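Esterase (Uncultured bacterium, PDB 5EGN) hydrolyses carboxylic esters and degrades N-acyl homoserine lactones, the signal molecules of bacterial quorum sensing. Local coordinates at residues H26-W35 against V50-R58. The protein carries 2 engineered substitutions. Residues are numbered along the deposited sequence; the frame is centred on the assembly and turned at random.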
loop_
_atom_site.group_PDB
_atom_site.type_symbol
_atom_site.label_atom_id
_atom_site.label_comp_id
_atom_site.label_asym_id
_atom_site.label_seq_id
_atom_site.Cartn_x
_atom_site.Cartn_y
_atom_site.Cartn_z
ATOM N N HIS A 26 7.070 -7.803 -5.776
ATOM C CA HIS A 26 7.678 -6.516 -5.440
ATOM C C HIS A 26 9.199 -6.507 -5.617
ATOM O O HIS A 26 9.830 -7.561 -5.598
ATOM C CB HIS A 26 7.322 -6.141 -3.999
ATOM C CG HIS A 26 8.012 -6.981 -2.970
ATOM N ND1 HIS A 26 9.305 -6.740 -2.555
ATOM C CD2 HIS A 26 7.589 -8.063 -2.276
ATOM C CE1 HIS A 26 9.648 -7.637 -1.649
ATOM N NE2 HIS A 26 8.626 -8.452 -1.460
ATOM N N PRO A 27 9.794 -5.309 -5.778
ATOM C CA PRO A 27 11.255 -5.196 -5.876
ATOM C C PRO A 27 11.969 -5.463 -4.553
ATOM O O PRO A 27 11.329 -5.599 -3.511
ATOM C CB PRO A 27 11.465 -3.744 -6.317
ATOM C CG PRO A 27 10.271 -3.031 -5.814
ATOM C CD PRO A 27 9.138 -4.005 -5.977
ATOM N N PHE A 28 13.294 -5.529 -4.614
ATOM C CA PHE A 28 14.126 -5.843 -3.458
ATOM C C PHE A 28 14.014 -4.774 -2.370
ATOM O O PHE A 28 13.891 -3.587 -2.671
ATOM C CB PHE A 28 15.583 -6.011 -3.907
ATOM C CG PHE A 28 16.454 -6.722 -2.912
ATOM C CD1 PHE A 28 16.068 -7.935 -2.367
ATOM C CD2 PHE A 28 17.677 -6.187 -2.544
ATOM C CE1 PHE A 28 16.879 -8.590 -1.457
ATOM C CE2 PHE A 28 18.492 -6.837 -1.637
ATOM C CZ PHE A 28 18.092 -8.041 -1.093
ATOM N N SER A 29 14.031 -5.226 -1.114
ATOM C CA SER A 29 13.981 -4.381 0.088
ATOM C C SER A 29 12.610 -3.753 0.349
ATOM O O SER A 29 12.413 -3.099 1.373
ATOM C CB SER A 29 15.035 -3.269 0.023
ATOM O OG SER A 29 14.550 -2.159 -0.710
ATOM N N THR A 30 11.665 -3.950 -0.565
ATOM C CA THR A 30 10.319 -3.417 -0.383
ATOM C C THR A 30 9.355 -4.518 0.036
ATOM O O THR A 30 9.769 -5.540 0.586
ATOM C CB THR A 30 9.789 -2.755 -1.668
ATOM O OG1 THR A 30 9.512 -3.762 -2.650
ATOM C CG2 THR A 30 10.810 -1.776 -2.226
ATOM N N ASN A 31 8.069 -4.299 -0.217
ATOM C CA ASN A 31 7.054 -5.325 -0.011
ATOM C C ASN A 31 5.856 -5.120 -0.930
ATOM O O ASN A 31 5.891 -4.280 -1.828
ATOM C CB ASN A 31 6.593 -5.358 1.448
ATOM C CG ASN A 31 6.058 -4.025 1.925
ATOM O OD1 ASN A 31 4.946 -3.625 1.579
ATOM N ND2 ASN A 31 6.842 -3.335 2.743
ATOM N N GLY A 32 4.797 -5.886 -0.690
ATOM C CA GLY A 32 3.629 -5.891 -1.554
ATOM C C GLY A 32 2.877 -4.575 -1.639
ATOM O O GLY A 32 2.190 -4.305 -2.631
ATOM N N GLY A 33 3.018 -3.752 -0.604
ATOM C CA GLY A 33 2.352 -2.463 -0.550
ATOM C C GLY A 33 2.586 -1.636 -1.802
ATOM O O GLY A 33 1.686 -0.951 -2.276
ATOM N N ILE A 34 3.794 -1.730 -2.353
ATOM C CA ILE A 34 4.179 -0.999 -3.564
ATOM C C ILE A 34 3.191 -1.160 -4.730
ATOM O O ILE A 34 3.187 -0.347 -5.655
ATOM C CB ILE A 34 5.593 -1.434 -4.047
ATOM C CG1 ILE A 34 6.226 -0.366 -4.946
ATOM C CG2 ILE A 34 5.536 -2.782 -4.758
ATOM C CD1 ILE A 34 7.659 -0.661 -5.332
ATOM N N TRP A 35 2.350 -2.191 -4.681
ATOM C CA TRP A 35 1.398 -2.438 -5.760
ATOM C C TRP A 35 0.014 -1.846 -5.490
ATOM O O TRP A 35 -0.963 -2.244 -6.136
ATOM C CB TRP A 35 1.270 -3.941 -6.009
ATOM C CG TRP A 35 2.553 -4.593 -6.411
ATOM C CD1 TRP A 35 3.272 -5.498 -5.689
ATOM C CD2 TRP A 35 3.274 -4.387 -7.632
ATOM N NE1 TRP A 35 4.393 -5.875 -6.387
ATOM C CE2 TRP A 35 4.418 -5.205 -7.584
ATOM C CE3 TRP A 35 3.062 -3.591 -8.764
ATOM C CZ2 TRP A 35 5.349 -5.254 -8.620
ATOM C CZ3 TRP A 35 3.989 -3.640 -9.794
ATOM C CH2 TRP A 35 5.118 -4.466 -9.714
ATOM N N VAL A 50 -0.801 -10.587 -4.634
ATOM C CA VAL A 50 0.393 -9.781 -4.395
ATOM C C VAL A 50 1.214 -10.401 -3.270
ATOM O O VAL A 50 0.676 -10.696 -2.193
ATOM C CB VAL A 50 0.021 -8.322 -4.063
ATOM C CG1 VAL A 50 -1.123 -8.280 -3.075
ATOM C CG2 VAL A 50 1.227 -7.551 -3.547
ATOM N N ILE A 51 2.509 -10.617 -3.513
ATOM C CA ILE A 51 3.294 -11.401 -2.556
ATOM C C ILE A 51 4.448 -10.648 -1.887
ATOM O O ILE A 51 5.163 -9.872 -2.526
ATOM C CB ILE A 51 3.868 -12.675 -3.233
ATOM C CG1 ILE A 51 2.731 -13.578 -3.699
ATOM C CG2 ILE A 51 4.758 -13.458 -2.279
ATOM C CD1 ILE A 51 3.190 -14.813 -4.438
ATOM N N ASP A 52 4.597 -10.880 -0.584
ATOM C CA ASP A 52 5.792 -10.499 0.157
ATOM C C ASP A 52 6.841 -11.602 0.050
ATOM O O ASP A 52 6.620 -12.721 0.516
ATOM C CB ASP A 52 5.454 -10.238 1.625
ATOM C CG ASP A 52 4.851 -8.870 1.853
ATOM O OD1 ASP A 52 4.363 -8.256 0.880
ATOM O OD2 ASP A 52 4.868 -8.408 3.013
ATOM N N HIS A 53 7.975 -11.292 -0.569
ATOM C CA HIS A 53 9.078 -12.243 -0.656
ATOM C C HIS A 53 9.574 -12.590 0.740
ATOM O O HIS A 53 9.348 -11.836 1.687
ATOM C CB HIS A 53 10.228 -11.672 -1.487
ATOM C CG HIS A 53 9.816 -11.183 -2.841
ATOM N ND1 HIS A 53 8.757 -11.722 -3.539
ATOM C CD2 HIS A 53 10.322 -10.201 -3.625
ATOM C CE1 HIS A 53 8.628 -11.094 -4.694
ATOM N NE2 HIS A 53 9.566 -10.167 -4.770
ATOM N N ARG A 54 10.247 -13.728 0.871
ATOM C CA ARG A 54 10.851 -14.088 2.145
ATOM C C ARG A 54 11.934 -13.072 2.485
ATOM O O ARG A 54 12.678 -12.629 1.611
ATOM C CB ARG A 54 11.426 -15.506 2.105
ATOM C CG ARG A 54 12.481 -15.738 1.037
ATOM C CD ARG A 54 13.150 -17.090 1.219
ATOM N NE ARG A 54 12.178 -18.180 1.209
ATOM C CZ ARG A 54 12.475 -19.451 1.459
ATOM N NH1 ARG A 54 13.723 -19.800 1.740
ATOM N NH2 ARG A 54 11.525 -20.375 1.426
ATOM N N GLY A 55 12.004 -12.687 3.753
ATOM C CA GLY A 55 12.949 -11.673 4.179
ATOM C C GLY A 55 12.411 -10.267 3.996
ATOM O O GLY A 55 13.098 -9.289 4.287
ATOM N N HIS A 56 11.176 -10.166 3.514
ATOM C CA HIS A 56 10.560 -8.871 3.254
ATOM C C HIS A 56 9.198 -8.736 3.919
ATOM O O HIS A 56 8.430 -9.696 3.987
ATOM C CB HIS A 56 10.411 -8.637 1.749
ATOM C CG HIS A 56 11.711 -8.596 1.010
ATOM N ND1 HIS A 56 12.411 -9.734 0.672
ATOM C CD2 HIS A 56 12.438 -7.553 0.542
ATOM C CE1 HIS A 56 13.514 -9.394 0.027
ATOM N NE2 HIS A 56 13.554 -8.077 -0.064
ATOM N N GLY A 57 8.915 -7.532 4.406
ATOM C CA GLY A 57 7.602 -7.173 4.912
ATOM C C GLY A 57 7.012 -8.080 5.972
ATOM O O GLY A 57 7.518 -8.163 7.091
ATOM N N ARG A 58 5.934 -8.765 5.609
ATOM C CA ARG A 58 5.153 -9.541 6.562
ATOM C C ARG A 58 5.488 -11.028 6.527
ATOM O O ARG A 58 4.964 -11.810 7.321
ATOM C CB ARG A 58 3.665 -9.338 6.286
ATOM C CG ARG A 58 3.240 -7.885 6.315
ATOM C CD ARG A 58 1.876 -7.709 5.683
ATOM N NE ARG A 58 1.957 -7.469 4.246
ATOM C CZ ARG A 58 1.438 -6.407 3.642
ATOM N NH1 ARG A 58 0.799 -5.489 4.353
ATOM N NH2 ARG A 58 1.554 -6.261 2.330
HETATM O O HOH W 1 4.550 -8.358 -4.435
#
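His-26 and His-53 hold each other by ring and backbone at once, where the loop after strand 21-25 meets the turn after strand 47-51 in the alpha/beta hydrolase fold. From CB of His-26, CG lies between the backbone N and the carbonyl carbon (chi1 71°), which carries the imidazole in between two layers: CA of Asn-31 over the centre of one face, the His-53 ring over the other in an offset stack, planes 24° apart. Around the rim, ND1 faces Pro-27 O at a doubtfully short distance. CD2 meets Ile-51 O edge-on, the ring turns an edge toward the face of His-56 in an offset edge-to-face pair, with CE1 nearest CG of His-56, and NE2 at the tip accepts a nearly straight bond from His-53 N (3.0 Å). His-53 answers with its own NE2, which donates to His-26 O at 2.7 Å, on a lone pair but tilted from the His-53 ring plane. A leucine in place of His-26 would probably leave the amide of His-53 without its acceptor and its ring without the stacked imidazole. Farther along, Gly-32 N donates to Asp-52 OD1 (2.9 Å), approaching from above the carboxylate plane, while Asp-52 OD2 takes Arg-58 N on its anti lone pair and a weak salt bridge from Arg-58 NE; Arg-58 NH1 pairs with Asp-14 of the second subunit. The His-53 side chain touches the probable nucleophile elbow around Ser-93, so this network borders the likely active site. Two reciprocal hydrogen bonds and the stack together fix how both imidazoles are turned.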